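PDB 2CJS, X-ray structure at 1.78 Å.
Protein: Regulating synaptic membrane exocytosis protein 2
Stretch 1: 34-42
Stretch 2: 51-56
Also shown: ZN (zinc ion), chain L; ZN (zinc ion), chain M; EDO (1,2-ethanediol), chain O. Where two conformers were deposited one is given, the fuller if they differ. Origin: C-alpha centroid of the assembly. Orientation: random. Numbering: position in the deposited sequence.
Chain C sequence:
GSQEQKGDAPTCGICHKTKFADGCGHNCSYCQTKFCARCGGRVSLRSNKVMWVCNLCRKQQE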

# COMPACT_ATOMS: atom_id res chain seq x y z
N LYS C 34 12.22 -11.40 -8.63
CA LYS C 34 11.20 -10.47 -8.09
C LYS C 34 10.06 -11.28 -7.46
O LYS C 34 9.55 -12.20 -8.09
N PHE C 35 9.72 -10.97 -6.20
CA PHE C 35 8.77 -11.76 -5.52
C PHE C 35 7.69 -10.91 -4.85
O PHE C 35 7.91 -9.73 -4.53
N CYS C 36 6.55 -11.56 -4.62
CA CYS C 36 5.38 -10.93 -3.94
C CYS C 36 5.42 -11.18 -2.43
O CYS C 36 6.29 -11.94 -1.92
N ALA C 37 4.51 -10.52 -1.69
CA ALA C 37 4.51 -10.56 -0.20
C ALA C 37 4.35 -11.94 0.39
O ALA C 37 4.66 -12.16 1.57
N ARG C 38 3.83 -12.89 -0.39
CA ARG C 38 3.68 -14.26 0.15
C ARG C 38 4.95 -15.06 0.02
O ARG C 38 5.05 -16.17 0.57
N CYS C 39 5.94 -14.53 -0.71
CA CYS C 39 6.98 -15.40 -1.25
C CYS C 39 8.38 -15.00 -0.82
O CYS C 39 9.38 -15.49 -1.42
N GLY C 40 8.49 -14.17 0.20
CA GLY C 40 9.83 -13.83 0.71
C GLY C 40 9.65 -12.80 1.81
O GLY C 40 8.51 -12.53 2.23
N GLY C 41 10.75 -12.28 2.37
CA GLY C 41 10.57 -11.30 3.48
C GLY C 41 11.73 -10.34 3.46
O GLY C 41 12.48 -10.28 2.50
N ARG C 42 11.85 -9.60 4.55
CA ARG C 42 12.77 -8.46 4.64
C ARG C 42 13.62 -8.65 5.89
O ARG C 42 13.11 -9.11 6.92
N MET C 51 17.46 -5.54 3.49
CA MET C 51 17.60 -6.42 2.32
C MET C 51 16.35 -7.27 2.20
O MET C 51 15.49 -7.28 3.11
N TRP C 52 16.23 -7.98 1.07
CA TRP C 52 15.04 -8.75 0.76
C TRP C 52 15.48 -10.16 0.35
O TRP C 52 16.49 -10.30 -0.32
N VAL C 53 14.76 -11.19 0.79
CA VAL C 53 15.17 -12.58 0.47
C VAL C 53 13.97 -13.47 0.22
O VAL C 53 13.07 -13.60 1.09
N CYS C 54 13.98 -14.09 -0.95
CA CYS C 54 12.85 -14.91 -1.38
C CYS C 54 12.83 -16.24 -0.61
O CYS C 54 13.84 -16.70 -0.02
N ASN C 55 11.67 -16.89 -0.63
CA ASN C 55 11.52 -18.11 0.15
C ASN C 55 12.25 -19.31 -0.44
O ASN C 55 12.56 -20.25 0.28
N LEU C 56 12.61 -19.25 -1.73
CA LEU C 56 13.41 -20.32 -2.29
C LEU C 56 14.84 -20.25 -1.79
O LEU C 56 15.44 -21.30 -1.48

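The two stretches meet as a short antiparallel β-ladder, with zinc-binding cysteines in both stretches and side chains packed over the face that carries Arg42, Trp52 and Cys54. Gly41 and Val53 form its hydrogen-bonded pair, Gly41 N to Val53 O and Val53 N to Gly41 O, both 3.0 Å; Asn55 N adds a third bond to Cys39 O at 2.8 Å.

Phe35, buried and pointing toward the second stretch, takes a p rotamer (chi1 65°) that lays its ring against that same face. Cys54 CA sits over one ring face, 4.2 Å from the centroid of Phe35, while Phe35 CZ reaches Trp52 CB at 3.9 Å. Glycine suits position 40 because a CB there would clash with Phe35 CE1 and Cys54 CA.

Farther along, Arg42 (t, t, p) lays its aliphatic portion on the broad indole of Trp52 (chi1 m), with Arg42 CG 3.7 Å from Trp52 CZ3. The guanidinium meanwhile finds a partner elsewhere in the structure.

Asn55 (m) starts sideways, but its short amide brings OD1 within 3.3 Å of Gly40 CA, left open by glycine.

Cysteine supplies the metal ligands: Cys36 SG (2.4 Å) and Cys39 SG (2.3 Å) bind one zinc, and Cys54 SG binds the other ZN at 2.4 Å. Lys34 points away, its NZ making a weak hydrogen bond to ethanediol O2 (3.1 Å).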

# COMPACT_ATOMS: atom_id res chain seq x y z
CB LYS C 34 10.67 -9.52 -9.18
CG LYS C 34 9.85 -8.37 -8.58
CD LYS C 34 9.34 -7.41 -9.69
CE LYS C 34 10.51 -6.70 -10.28
NZ LYS C 34 9.98 -5.93 -11.46
CB PHE C 35 9.46 -12.69 -4.47
CG PHE C 35 10.16 -11.97 -3.35
CD1 PHE C 35 9.42 -11.55 -2.19
CD2 PHE C 35 11.54 -11.72 -3.41
CE1 PHE C 35 10.04 -10.92 -1.07
CE2 PHE C 35 12.18 -11.05 -2.32
CZ PHE C 35 11.46 -10.66 -1.15
CB CYS C 36 4.05 -11.44 -4.58
SG CYS C 36 3.54 -13.05 -3.89
CB ALA C 37 3.44 -9.57 0.42
CB ARG C 38 2.61 -15.05 -0.62
CG ARG C 38 1.22 -14.65 -0.27
CD ARG C 38 0.23 -15.39 -1.19
NE ARG C 38 -1.16 -15.20 -0.76
CZ ARG C 38 -2.21 -15.79 -1.34
NH1 ARG C 38 -2.02 -16.58 -2.39
NH2 ARG C 38 -3.45 -15.58 -0.88
CB CYS C 39 6.87 -15.39 -2.78
SG CYS C 39 5.40 -16.32 -3.36
CB ARG C 42 11.90 -7.19 4.79
CG ARG C 42 12.74 -5.92 4.75
CD ARG C 42 11.90 -4.67 5.16
NE ARG C 42 11.28 -4.79 6.50
CZ ARG C 42 10.42 -3.88 6.97
NH1 ARG C 42 10.12 -2.84 6.21
NH2 ARG C 42 9.87 -4.01 8.18
CB MET C 51 18.82 -7.37 2.50
CG MET C 51 18.76 -8.12 3.83
SD MET C 51 19.78 -9.60 3.93
CE MET C 51 18.60 -10.58 3.03
CB TRP C 52 14.30 -8.07 -0.41
CG TRP C 52 14.09 -6.58 -0.21
CD1 TRP C 52 14.93 -5.56 -0.58
CD2 TRP C 52 12.98 -5.95 0.45
NE1 TRP C 52 14.41 -4.34 -0.20
CE2 TRP C 52 13.22 -4.56 0.43
CE3 TRP C 52 11.80 -6.44 1.03
CZ2 TRP C 52 12.31 -3.65 0.98
CZ3 TRP C 52 10.94 -5.56 1.57
CH2 TRP C 52 11.18 -4.17 1.54
CB VAL C 53 16.16 -13.20 1.53
CG1 VAL C 53 15.55 -13.21 2.92
CG2 VAL C 53 16.61 -14.66 1.13
CB CYS C 54 12.84 -15.13 -2.89
SG CYS C 54 14.02 -16.43 -3.43
CB ASN C 55 10.02 -18.44 0.28
CG ASN C 55 9.32 -17.55 1.34
OD1 ASN C 55 9.97 -16.84 2.13
ND2 ASN C 55 7.94 -17.57 1.32
CB LEU C 56 13.35 -20.33 -3.82
CG LEU C 56 11.93 -20.66 -4.33
CD1 LEU C 56 11.98 -20.65 -5.87
CD2 LEU C 56 11.38 -22.00 -3.82
ZN ZN L . 4.55 -14.90 -4.98
ZN ZN M . 16.20 -15.59 -3.82
C1 EDO O . 6.83 -4.00 -12.84
O1 EDO O . 7.21 -2.59 -12.82
C2 EDO O . 6.82 -4.73 -11.48
O2 EDO O . 7.69 -4.15 -10.51